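Local structure of benzyl alcohol dehydrogenase (Acinetobacter calcoaceticus, 1F8F) at residues I183-K187 / L312-S318; E153-V159 / P321-P326; R114-D120 / N136-A141; Q28-E33 / A73-V78. The protein probably catalyses the NAD-dependent oxidation of benzyl alcohol to benzaldehyde at a zinc-containing active site. All coordinates share one frame; numbering follows the deposited sequence.

Contact 1. Residues I183-K187 / L312-S318. With NAD (nicotinamide-adenine-dinucleotide), chain F.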
# COMPACT_ATOMS: atom_id res chain seq x y z
N ILE A 183 0.59 -10.89 10.43
CA ILE A 183 0.19 -11.09 9.03
C ILE A 183 -0.62 -9.92 8.50
O ILE A 183 -0.33 -9.50 7.36
CB ILE A 183 -0.54 -12.43 8.79
CG1 ILE A 183 0.45 -13.62 8.88
CG2 ILE A 183 -1.21 -12.52 7.40
CD1 ILE A 183 -0.14 -14.97 9.24
N ASN A 184 -1.66 -9.43 9.17
CA ASN A 184 -2.51 -8.39 8.62
C ASN A 184 -2.09 -6.98 8.97
O ASN A 184 -2.28 -6.09 8.14
CB ASN A 184 -3.98 -8.54 9.05
CG ASN A 184 -4.54 -9.91 8.81
OD1 ASN A 184 -4.34 -10.44 7.74
ND2 ASN A 184 -5.22 -10.54 9.80
N ALA A 185 -1.59 -6.81 10.21
CA ALA A 185 -1.37 -5.43 10.66
C ALA A 185 0.05 -4.98 10.35
O ALA A 185 0.25 -4.03 9.61
CB ALA A 185 -1.69 -5.25 12.14
N LEU A 186 1.03 -5.68 10.90
CA LEU A 186 2.41 -5.24 10.65
C LEU A 186 2.86 -5.38 9.21
O LEU A 186 3.79 -4.88 8.62
CB LEU A 186 3.34 -6.03 11.60
CG LEU A 186 3.21 -5.63 13.08
CD1 LEU A 186 4.03 -6.65 13.89
CD2 LEU A 186 3.59 -4.18 13.31
N LYS A 187 2.55 -6.58 8.71
CA LYS A 187 2.91 -7.34 7.55
C LYS A 187 4.41 -7.71 7.48
O LYS A 187 5.06 -7.24 6.53
CB LYS A 187 2.56 -6.76 6.20
CG LYS A 187 1.13 -6.37 5.92
CD LYS A 187 1.08 -5.45 4.70
CE LYS A 187 -0.20 -4.69 4.61
NZ LYS A 187 -1.48 -5.44 4.79
N LEU A 312 1.64 1.69 16.26
CA LEU A 312 0.25 1.45 15.93
C LEU A 312 -0.61 0.50 16.78
O LEU A 312 -0.25 -0.60 17.17
CB LEU A 312 -0.01 0.95 14.49
CG LEU A 312 0.48 -0.38 14.00
CD1 LEU A 312 -0.29 -0.97 12.84
CD2 LEU A 312 1.94 -0.19 13.55
N GLY A 313 -1.87 0.96 16.99
CA GLY A 313 -2.81 0.20 17.80
C GLY A 313 -3.51 -0.95 17.10
O GLY A 313 -4.03 -0.67 16.00
N VAL A 314 -3.60 -2.15 17.68
CA VAL A 314 -4.25 -3.25 16.97
C VAL A 314 -5.28 -4.02 17.82
O VAL A 314 -4.92 -4.53 18.89
CB VAL A 314 -3.20 -4.28 16.50
CG1 VAL A 314 -3.85 -5.56 16.00
CG2 VAL A 314 -2.27 -3.75 15.41
N VAL A 315 -6.48 -4.22 17.31
CA VAL A 315 -7.56 -4.99 17.95
C VAL A 315 -7.79 -6.29 17.18
O VAL A 315 -7.96 -6.29 15.96
CB VAL A 315 -8.94 -4.25 17.95
CG1 VAL A 315 -10.06 -4.97 18.71
CG2 VAL A 315 -8.82 -2.85 18.52
N GLU A 316 -7.74 -7.43 17.87
CA GLU A 316 -7.99 -8.74 17.33
C GLU A 316 -7.27 -9.04 16.02
O GLU A 316 -7.72 -9.87 15.22
CB GLU A 316 -9.52 -8.92 17.11
CG GLU A 316 -10.32 -8.74 18.39
CD GLU A 316 -10.41 -10.07 19.16
OE1 GLU A 316 -10.02 -11.16 18.66
OE2 GLU A 316 -10.90 -10.04 20.28
N GLY A 317 -6.05 -8.53 15.85
CA GLY A 317 -5.22 -8.85 14.71
C GLY A 317 -5.63 -8.11 13.44
O GLY A 317 -5.03 -8.42 12.39
N SER A 318 -6.52 -7.15 13.46
CA SER A 318 -6.99 -6.47 12.26
C SER A 318 -7.48 -7.33 11.10
O SER A 318 -7.49 -6.77 9.99
CB SER A 318 -5.88 -5.53 11.76
OG SER A 318 -5.48 -4.70 12.86
PA NAD F . -0.55 -14.19 28.97
O1A NAD F . -0.68 -15.60 28.48
O2A NAD F . -0.69 -13.95 30.42
O5B NAD F . 0.74 -13.51 28.36
C5B NAD F . 1.42 -12.27 28.67
C4B NAD F . 2.88 -12.52 29.02
O4B NAD F . 3.50 -11.26 29.45
C3B NAD F . 3.17 -13.54 30.14
O3B NAD F . 3.87 -14.68 29.66
C2B NAD F . 4.05 -12.81 31.16
O2B NAD F . 5.15 -13.57 31.67
C1B NAD F . 4.55 -11.61 30.33
N9A NAD F . 4.92 -10.44 31.12
C8A NAD F . 4.18 -9.76 32.05
N7A NAD F . 4.84 -8.72 32.57
C5A NAD F . 6.07 -8.76 31.95
C6A NAD F . 7.22 -7.96 32.07
N6A NAD F . 7.34 -6.90 32.86
N1A NAD F . 8.29 -8.27 31.28
C2A NAD F . 8.20 -9.35 30.45
N3A NAD F . 7.19 -10.15 30.27
C4A NAD F . 6.15 -9.81 31.06
O3 NAD F . -1.70 -13.35 28.18
PN NAD F . -2.13 -13.55 26.66
O1N NAD F . -0.96 -13.80 25.81
O2N NAD F . -3.16 -14.60 26.59
O5D NAD F . -2.78 -12.08 26.40
C5D NAD F . -1.90 -10.97 26.13
C4D NAD F . -2.50 -9.63 26.34
O4D NAD F . -3.23 -9.15 25.16
C3D NAD F . -3.37 -9.29 27.55
O3D NAD F . -3.21 -7.89 27.85
C2D NAD F . -4.77 -9.45 26.94
O2D NAD F . -5.82 -8.92 27.72
C1D NAD F . -4.48 -8.64 25.66
N1N NAD F . -5.45 -8.97 24.62
C2N NAD F . -5.64 -8.02 23.67
C3N NAD F . -6.50 -8.29 22.63
C7N NAD F . -6.79 -7.28 21.47
O7N NAD F . -7.59 -7.58 20.59
N7N NAD F . -6.08 -6.10 21.54
C4N NAD F . -7.15 -9.56 22.53
C5N NAD F . -6.42 -10.56 23.21
C6N NAD F . -5.57 -10.35 24.28
O HOH W 1 -6.54 -11.10 12.52
O HOH W 2 -5.18 -5.29 8.07

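Contact 2. Residues E153-V159 / P321-P326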
# COMPACT_ATOMS: atom_id res chain seq x y z
N GLU A 153 -24.79 -14.80 12.79
CA GLU A 153 -24.23 -15.43 11.60
C GLU A 153 -22.88 -14.76 11.28
O GLU A 153 -21.99 -15.52 10.88
CB GLU A 153 -25.07 -15.34 10.30
CG GLU A 153 -24.59 -16.07 9.05
CD GLU A 153 -25.54 -15.98 7.87
OE1 GLU A 153 -26.24 -14.94 7.74
OE2 GLU A 153 -25.72 -16.82 6.96
N ASN A 154 -22.80 -13.44 11.38
CA ASN A 154 -21.49 -12.88 11.01
C ASN A 154 -20.38 -13.20 12.03
O ASN A 154 -19.21 -13.14 11.62
CB ASN A 154 -21.47 -11.41 10.65
CG ASN A 154 -21.76 -10.50 11.81
OD1 ASN A 154 -22.06 -11.00 12.91
ND2 ASN A 154 -21.67 -9.20 11.55
N ASN A 155 -20.65 -13.55 13.28
CA ASN A 155 -19.56 -13.97 14.17
C ASN A 155 -19.50 -15.50 14.24
O ASN A 155 -18.72 -15.96 15.09
CB ASN A 155 -19.52 -13.34 15.53
CG ASN A 155 -20.65 -13.52 16.53
OD1 ASN A 155 -21.84 -13.31 16.22
ND2 ASN A 155 -20.23 -13.86 17.72
N THR A 156 -20.16 -16.27 13.40
CA THR A 156 -20.07 -17.73 13.50
C THR A 156 -19.36 -18.25 12.27
O THR A 156 -19.85 -18.21 11.15
CB THR A 156 -21.47 -18.32 13.72
OG1 THR A 156 -22.07 -17.65 14.84
CG2 THR A 156 -21.52 -19.80 14.08
N VAL A 157 -18.16 -18.78 12.40
CA VAL A 157 -17.24 -19.24 11.41
C VAL A 157 -17.16 -20.76 11.25
O VAL A 157 -16.61 -21.55 11.99
CB VAL A 157 -15.80 -18.74 11.58
CG1 VAL A 157 -14.94 -18.88 10.37
CG2 VAL A 157 -15.74 -17.28 12.05
N LYS A 158 -17.67 -21.19 10.08
CA LYS A 158 -17.67 -22.60 9.69
C LYS A 158 -16.25 -23.11 9.49
O LYS A 158 -15.47 -22.48 8.77
CB LYS A 158 -18.52 -22.87 8.45
CG LYS A 158 -18.38 -24.26 7.85
CD LYS A 158 -19.65 -24.64 7.09
CE LYS A 158 -19.35 -25.48 5.86
NZ LYS A 158 -20.62 -25.80 5.11
N VAL A 159 -15.91 -24.23 10.13
CA VAL A 159 -14.60 -24.84 9.89
C VAL A 159 -14.80 -26.33 9.58
O VAL A 159 -15.85 -26.94 9.76
CB VAL A 159 -13.56 -24.67 11.01
CG1 VAL A 159 -13.24 -23.25 11.39
CG2 VAL A 159 -14.02 -25.44 12.25
N PRO A 321 -12.29 -12.13 10.27
CA PRO A 321 -12.28 -13.47 10.83
C PRO A 321 -12.86 -14.58 9.95
O PRO A 321 -12.31 -15.70 9.96
CB PRO A 321 -13.00 -13.37 12.17
CG PRO A 321 -12.99 -11.91 12.47
CD PRO A 321 -12.89 -11.13 11.20
N LYS A 322 -13.91 -14.28 9.18
CA LYS A 322 -14.56 -15.16 8.26
C LYS A 322 -13.60 -15.61 7.14
O LYS A 322 -13.74 -16.73 6.63
CB LYS A 322 -15.77 -14.49 7.58
CG LYS A 322 -17.07 -14.50 8.37
CD LYS A 322 -18.07 -15.59 7.87
CE LYS A 322 -18.90 -15.86 9.15
NZ LYS A 322 -20.05 -16.78 8.97
N LYS A 323 -12.60 -14.78 6.86
CA LYS A 323 -11.53 -15.08 5.95
C LYS A 323 -10.28 -15.66 6.63
O LYS A 323 -9.77 -16.70 6.23
CB LYS A 323 -11.08 -13.81 5.19
CG LYS A 323 -10.20 -14.15 4.00
CD LYS A 323 -9.39 -12.94 3.50
CE LYS A 323 -8.65 -13.37 2.22
NZ LYS A 323 -7.90 -12.24 1.65
N PHE A 324 -9.73 -15.00 7.65
CA PHE A 324 -8.52 -15.36 8.36
C PHE A 324 -8.57 -16.64 9.20
O PHE A 324 -7.55 -17.35 9.26
CB PHE A 324 -8.08 -14.16 9.26
CG PHE A 324 -6.64 -14.24 9.70
CD1 PHE A 324 -5.60 -14.44 8.81
CD2 PHE A 324 -6.27 -14.11 11.04
CE1 PHE A 324 -4.27 -14.50 9.23
CE2 PHE A 324 -4.97 -14.15 11.46
CZ PHE A 324 -3.93 -14.35 10.55
N ILE A 325 -9.67 -16.91 9.91
CA ILE A 325 -9.76 -18.10 10.76
C ILE A 325 -9.55 -19.36 9.96
O ILE A 325 -8.70 -20.17 10.35
CB ILE A 325 -10.98 -18.16 11.69
CG1 ILE A 325 -10.64 -17.29 12.94
CG2 ILE A 325 -11.33 -19.59 12.16
CD1 ILE A 325 -11.95 -17.04 13.66
N PRO A 326 -10.30 -19.57 8.88
CA PRO A 326 -10.03 -20.71 8.02
C PRO A 326 -8.61 -20.70 7.48
O PRO A 326 -8.06 -21.80 7.26
CB PRO A 326 -11.09 -20.61 6.90
CG PRO A 326 -12.13 -19.71 7.48
CD PRO A 326 -11.45 -18.77 8.43
O HOH W 3 -18.71 -18.88 7.97

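Contact 3. Residues R114-D120 / N136-A141. With SO4 (sulfate ion), chain D.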
# COMPACT_ATOMS: atom_id res chain seq x y z
N ARG A 114 -21.27 -4.35 21.53
CA ARG A 114 -21.63 -5.70 21.13
C ARG A 114 -20.94 -6.78 21.95
O ARG A 114 -21.50 -7.87 22.01
CB ARG A 114 -21.38 -5.94 19.63
CG ARG A 114 -22.53 -5.39 18.81
CD ARG A 114 -22.27 -5.18 17.33
NE ARG A 114 -23.36 -4.40 16.72
CZ ARG A 114 -24.54 -4.92 16.43
NH1 ARG A 114 -24.70 -6.21 16.70
NH2 ARG A 114 -25.58 -4.31 15.88
N ASN A 115 -19.80 -6.46 22.53
CA ASN A 115 -19.00 -7.40 23.30
C ASN A 115 -18.93 -7.12 24.79
O ASN A 115 -18.82 -8.02 25.60
CB ASN A 115 -17.55 -7.32 22.76
CG ASN A 115 -17.53 -7.74 21.28
OD1 ASN A 115 -17.18 -8.86 20.89
ND2 ASN A 115 -17.94 -6.89 20.34
N PHE A 116 -18.97 -5.84 25.12
CA PHE A 116 -18.80 -5.39 26.50
C PHE A 116 -20.01 -4.83 27.22
O PHE A 116 -19.86 -4.64 28.43
CB PHE A 116 -17.68 -4.33 26.49
CG PHE A 116 -16.29 -4.88 26.31
CD1 PHE A 116 -15.82 -5.74 27.29
CD2 PHE A 116 -15.44 -4.55 25.27
CE1 PHE A 116 -14.56 -6.28 27.24
CE2 PHE A 116 -14.17 -5.09 25.18
CZ PHE A 116 -13.73 -5.95 26.18
N SER A 117 -21.15 -4.59 26.58
CA SER A 117 -22.30 -3.99 27.23
C SER A 117 -22.93 -4.86 28.32
O SER A 117 -23.22 -4.40 29.41
CB SER A 117 -23.38 -3.66 26.19
OG SER A 117 -23.88 -4.82 25.57
N GLY A 118 -23.10 -6.13 27.99
CA GLY A 118 -23.66 -7.12 28.87
C GLY A 118 -25.04 -7.51 28.36
O GLY A 118 -25.66 -8.41 28.92
N ALA A 119 -25.46 -6.92 27.23
CA ALA A 119 -26.76 -7.24 26.67
C ALA A 119 -26.84 -7.09 25.16
O ALA A 119 -25.85 -7.14 24.46
CB ALA A 119 -27.75 -6.27 27.33
N ASP A 120 -28.09 -7.01 24.67
CA ASP A 120 -28.28 -6.87 23.23
C ASP A 120 -28.51 -5.41 22.86
O ASP A 120 -28.13 -4.53 23.62
CB ASP A 120 -29.31 -7.78 22.62
CG ASP A 120 -30.75 -7.64 23.06
OD1 ASP A 120 -31.15 -6.71 23.78
OD2 ASP A 120 -31.52 -8.54 22.63
N ASN A 136 -26.67 -10.98 33.03
CA ASN A 136 -26.06 -10.39 31.85
C ASN A 136 -25.39 -11.41 30.94
O ASN A 136 -24.71 -12.33 31.41
CB ASN A 136 -25.04 -9.33 32.31
CG ASN A 136 -25.83 -8.18 32.92
OD1 ASN A 136 -26.96 -7.92 32.44
ND2 ASN A 136 -25.29 -7.52 33.93
N ASP A 137 -25.59 -11.27 29.64
CA ASP A 137 -25.06 -12.17 28.63
C ASP A 137 -24.55 -11.46 27.38
O ASP A 137 -24.07 -10.33 27.42
CB ASP A 137 -26.16 -13.17 28.29
CG ASP A 137 -27.31 -12.56 27.49
OD1 ASP A 137 -27.46 -11.33 27.60
OD2 ASP A 137 -28.00 -13.31 26.77
N HIS A 138 -24.56 -12.13 26.22
CA HIS A 138 -24.06 -11.51 24.99
C HIS A 138 -22.63 -11.05 25.07
O HIS A 138 -22.30 -10.05 24.41
CB HIS A 138 -24.91 -10.23 24.69
CG HIS A 138 -26.17 -10.61 24.00
ND1 HIS A 138 -27.34 -10.89 24.67
CD2 HIS A 138 -26.47 -10.76 22.68
CE1 HIS A 138 -28.28 -11.23 23.81
NE2 HIS A 138 -27.80 -11.13 22.59
N PHE A 139 -21.78 -11.70 25.84
CA PHE A 139 -20.41 -11.29 26.10
C PHE A 139 -19.52 -11.71 24.94
O PHE A 139 -19.38 -12.87 24.58
CB PHE A 139 -19.93 -11.88 27.43
CG PHE A 139 -18.49 -11.54 27.74
CD1 PHE A 139 -18.12 -10.23 27.92
CD2 PHE A 139 -17.53 -12.54 27.89
CE1 PHE A 139 -16.84 -9.89 28.24
CE2 PHE A 139 -16.23 -12.19 28.19
CZ PHE A 139 -15.88 -10.86 28.36
N PHE A 140 -18.97 -10.72 24.25
CA PHE A 140 -18.25 -10.86 23.00
C PHE A 140 -19.24 -11.54 22.04
O PHE A 140 -18.87 -12.42 21.28
CB PHE A 140 -16.94 -11.61 23.12
CG PHE A 140 -15.74 -10.80 23.59
CD1 PHE A 140 -15.59 -10.24 24.83
CD2 PHE A 140 -14.73 -10.66 22.62
CE1 PHE A 140 -14.45 -9.53 25.11
CE2 PHE A 140 -13.58 -9.96 22.90
CZ PHE A 140 -13.43 -9.38 24.16
N ALA A 141 -20.54 -11.26 22.15
CA ALA A 141 -21.62 -11.85 21.39
C ALA A 141 -21.69 -13.37 21.41
O ALA A 141 -22.13 -14.02 20.43
CB ALA A 141 -21.55 -11.35 19.92
S SO4 D . -29.13 -5.61 15.43
O1 SO4 D . -30.57 -5.92 15.74
O2 SO4 D . -28.95 -4.12 15.49
O3 SO4 D . -28.75 -6.16 14.10
O4 SO4 D . -28.29 -6.24 16.49
O HOH W 4 -22.15 -7.10 25.18

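Contact 4. Residues Q28-E33 / A73-V78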
# COMPACT_ATOMS: atom_id res chain seq x y z
N GLN A 28 -34.82 -19.95 21.62
CA GLN A 28 -34.52 -20.26 20.24
C GLN A 28 -34.05 -18.98 19.50
O GLN A 28 -34.28 -17.85 19.88
CB GLN A 28 -35.64 -20.86 19.44
CG GLN A 28 -35.92 -22.33 19.39
CD GLN A 28 -34.83 -23.25 19.86
OE1 GLN A 28 -34.24 -23.97 19.06
NE2 GLN A 28 -34.61 -23.24 21.17
N PRO A 29 -33.35 -19.20 18.41
CA PRO A 29 -32.78 -18.13 17.63
C PRO A 29 -33.76 -17.47 16.66
O PRO A 29 -34.68 -18.07 16.13
CB PRO A 29 -31.70 -18.86 16.83
CG PRO A 29 -32.33 -20.20 16.58
CD PRO A 29 -32.98 -20.54 17.87
N GLN A 30 -33.53 -16.17 16.46
CA GLN A 30 -34.34 -15.37 15.55
C GLN A 30 -33.47 -14.81 14.43
O GLN A 30 -32.30 -15.16 14.24
CB GLN A 30 -35.09 -14.31 16.36
CG GLN A 30 -36.12 -14.93 17.30
CD GLN A 30 -36.82 -14.01 18.26
OE1 GLN A 30 -38.01 -13.71 18.08
NE2 GLN A 30 -36.16 -13.54 19.33
N GLY A 31 -34.07 -13.94 13.62
CA GLY A 31 -33.43 -13.33 12.47
C GLY A 31 -32.27 -14.13 11.89
O GLY A 31 -32.43 -15.16 11.25
N ASP A 32 -31.07 -13.56 12.09
CA ASP A 32 -29.84 -14.19 11.62
C ASP A 32 -28.96 -14.77 12.74
O ASP A 32 -27.77 -15.16 12.58
CB ASP A 32 -29.17 -13.25 10.64
CG ASP A 32 -28.41 -12.07 11.18
OD1 ASP A 32 -28.50 -11.72 12.36
OD2 ASP A 32 -27.62 -11.47 10.39
N GLU A 33 -29.59 -15.00 13.90
CA GLU A 33 -28.98 -15.63 15.05
C GLU A 33 -28.74 -17.14 14.88
O GLU A 33 -29.33 -17.73 13.99
CB GLU A 33 -29.82 -15.47 16.31
CG GLU A 33 -30.20 -14.03 16.60
CD GLU A 33 -31.16 -13.97 17.77
OE1 GLU A 33 -31.93 -14.94 17.90
OE2 GLU A 33 -31.14 -12.97 18.52
N ALA A 73 -29.34 -25.22 15.68
CA ALA A 73 -30.47 -24.46 15.17
C ALA A 73 -30.02 -23.10 14.60
O ALA A 73 -29.20 -22.42 15.20
CB ALA A 73 -31.53 -24.27 16.25
N ILE A 74 -30.56 -22.77 13.42
CA ILE A 74 -30.27 -21.53 12.73
C ILE A 74 -31.52 -20.66 12.68
O ILE A 74 -32.58 -21.24 12.74
CB ILE A 74 -29.86 -21.74 11.26
CG1 ILE A 74 -30.91 -22.60 10.55
CG2 ILE A 74 -28.48 -22.34 11.18
CD1 ILE A 74 -30.58 -22.85 9.10
N GLY A 75 -31.47 -19.35 12.61
CA GLY A 75 -32.68 -18.54 12.48
C GLY A 75 -33.12 -18.62 11.01
O GLY A 75 -32.50 -19.22 10.12
N PRO A 76 -34.26 -17.99 10.73
CA PRO A 76 -34.82 -17.96 9.38
C PRO A 76 -34.08 -17.17 8.32
O PRO A 76 -34.11 -17.58 7.16
CB PRO A 76 -36.23 -17.47 9.64
CG PRO A 76 -36.23 -16.73 10.93
CD PRO A 76 -35.10 -17.27 11.74
N ASN A 77 -33.37 -16.07 8.59
CA ASN A 77 -32.61 -15.34 7.58
C ASN A 77 -31.14 -15.79 7.44
O ASN A 77 -30.31 -15.20 6.71
CB ASN A 77 -32.61 -13.82 7.86
CG ASN A 77 -34.06 -13.37 8.08
OD1 ASN A 77 -34.82 -13.33 7.12
ND2 ASN A 77 -34.36 -13.01 9.32
N VAL A 78 -30.84 -16.91 8.11
CA VAL A 78 -29.51 -17.48 8.06
C VAL A 78 -29.35 -18.18 6.71
O VAL A 78 -30.17 -19.05 6.39
CB VAL A 78 -29.23 -18.43 9.23
CG1 VAL A 78 -27.86 -19.06 9.06
CG2 VAL A 78 -29.41 -17.76 10.58

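Contact 1. Residues I183-K187 / L312-S318
Ala185 CB meets Val314 CG2 at 3.6 Å and has Ser318 OG 3.9 Å away; its lone methyl lets the helix end come close to the loop. The valine offers this branch because CG2 stands anti to its carbonyl carbon, beside the backbone N. One residue on, Leu186 and Leu312 touch through their CD2 methyls, 4.3 Å apart, extending the apolar patch. On the other flank Asn184 gives a weak hydrogen bond from ND2 to the carbonyl O of Gly317 (3.4 Å, 157° at the hydrogen). Water joins the two backbones as well: one molecule donates to Asn184 O and, weakly, to Ser318 O. Ser318 OG itself is hydrogen-bonded to the hydroxyl of Tyr107. Gly317 suits its place because its positive phi (77°) is easily reached without a side chain. The loop from Val314 onward holds the carboxamide of NAD through both its polar atoms: Glu316 N donates to O7N at 2.7 Å, and N7N donates to Val314 O at 3.3 Å. Pairing of Leu312 with a strand of a second subunit carries the sheet across the interface. This is the loop after the last strand of the Rossmann fold, reading the nicotinamide amide in a zinc-dependent alcohol dehydrogenase.

Contact 2. Residues E153-V159 / P321-P326
Lys322 NZ donates two hydrogen bonds to backbone carbonyls, to Thr156 O at 2.6 Å and to Glu153 O at 3.0 Å. The first carbonyl is met from above its plane, 36° out of it, while Glu153 O receives the ammonium and its own turn partner, Thr156 N, from opposite faces. A water 2.7 Å from NZ accepts from the lysine and also from Lys158 N. A long, flexible side chain suits this place: after a bend at chi2 (-102°) the chain extends, carrying its charge from the helix across to the turn. The carboxylate of Glu153 turns to the amides of Thr79 and Glu80 and to Lys96 of the fourth subunit. Strand 156-159, which pairs with strand 86-89 of the GroES-like catalytic domain, thus meets the start of helix 321-333, which follows the last strand of the Rossmann sheet; the axes of strand 156-159 and of helix segment 321-326 approach to 8.5 Å at -34°. Val157 packs between strand and helix. Its CG1, anti to the backbone N, lies 4.0 Å from Pro326 CD, the two side chains crossing at about a right angle, and 4.1 Å from Ile325 CG2. Apolar side chains suit this largely buried seam, and the same CG2 of Ile325 also touches Val159 CG1.

Contact 3. Residues R114-D120 / N136-A141
Phe140 turns its ring edge toward the face of Phe116, an edge-to-face pair with centroids 5.3 Å apart and planes at 71°. Over one face of the Phe140 ring lies Asn115 CB in a CH-pi contact, 4.2 Å from the centroid. The asparagine's amide plane stands almost perpendicular to that ring, and its ND2 is given to Gly92 O. Asp120 CB similarly covers one face of His138, 3.9 Å from the ring centroid, whereas Asp137 OD1 sits at the ring's edge and accepts from ND1 at 3.0 Å. That bond holds the imidazole's rotation, though the donor comes from well above the carboxylate plane; the other oxygen of Asp137 takes the amide of Ala126. Two backbone bonds join the segments. Phe140 N reaches a lone pair of Asn115 O at 3.0 Å, in the carbonyl plane, and Asp137 N gives a more bent bond to Gly118 O at 3.0 Å. Glycine is needed at 118, where the backbone angles would jam a CB against the preceding carbonyl. Ser117 OG accepts from Ala119 N, an ST turn that shapes this bend. Arg114 forms a salt bridge with Glu110 and bonds weakly to a sulfate, probably from the crystallisation liquor. Phe140 also stacks on His65, a zinc ligand, so the two arms of this long GroES-like-domain loop place Phe140 beside the catalytic zinc site of a medium-chain alcohol dehydrogenase.

Contact 4. Residues Q28-E33 / A73-V78
Gly31 and Asn77 face each other across two tight turns, a type II' turn from Gln30 to Glu33 and a type I turn from Gly75 to Val78. Two backbone bonds tie the turns together. Gly75 N donates to Glu33 O at 3.0 Å, and Asn77 N donates to Gly31 O, also at 3.0 Å but from above the carbonyl plane, 38° out of it. Gly31 occupies the second position of its turn, where the type II' shape favours glycine (phi 24°, psi -110°). Gly75 is equally fitting, since a CB there would run into the carbonyl oxygens of Gln30 and Gly31. The first turn is closed by Glu33 N on Gln30 O at 2.7 Å, and the carboxylate of Glu33 pairs with Arg27. Strands 33-42 and 66-74 run antiparallel in the mixed sheet of the GroES-like domain, and these turns lie where the first begins and the second ends. Among the side chains, Pro29 CG rests 4.2 Å from Ala73 CB, a small methyl against a rigid ring. Pro76, fixed at the first corner of its turn, brings CD to 3.4 Å from Gly31 O. Val78 presents CG2, anti to its carbonyl carbon, to Glu33 O at 3.4 Å. Asn77 CB and ND2 lie alongside Gly31, with ND2 3.3 Å from its CA, and Asn77 also packs on Asn77 of the fourth subunit. Asp32 points its carboxylate to Arg152, a salt bridge to strand 148-152.

From the N terminus, contact 4 closes first, joining the entry to strand 33-42 with the exit of strand 66-74. Contact 3 follows in series, closing a short loop before strand 148-152; these two do not touch, their nearest atoms being about 6 Å apart. Contact 2 then spans a much longer stretch, from strand 156-159 to helix 321-333, and contact 1 falls entirely within that span, linking helix 174-186 to the end of strand 310-313. Contacts 3 and 4 lie within the GroES-like catalytic domain, contact 1 beside the cofactor, and contact 2 joins the two sides. Contact 2 touches all three others: Phe324 packs on Asn184, Asn155 on Ala141, and Glu153 N lies 3.0 Å from Asp32 O, probably hydrogen-bonded.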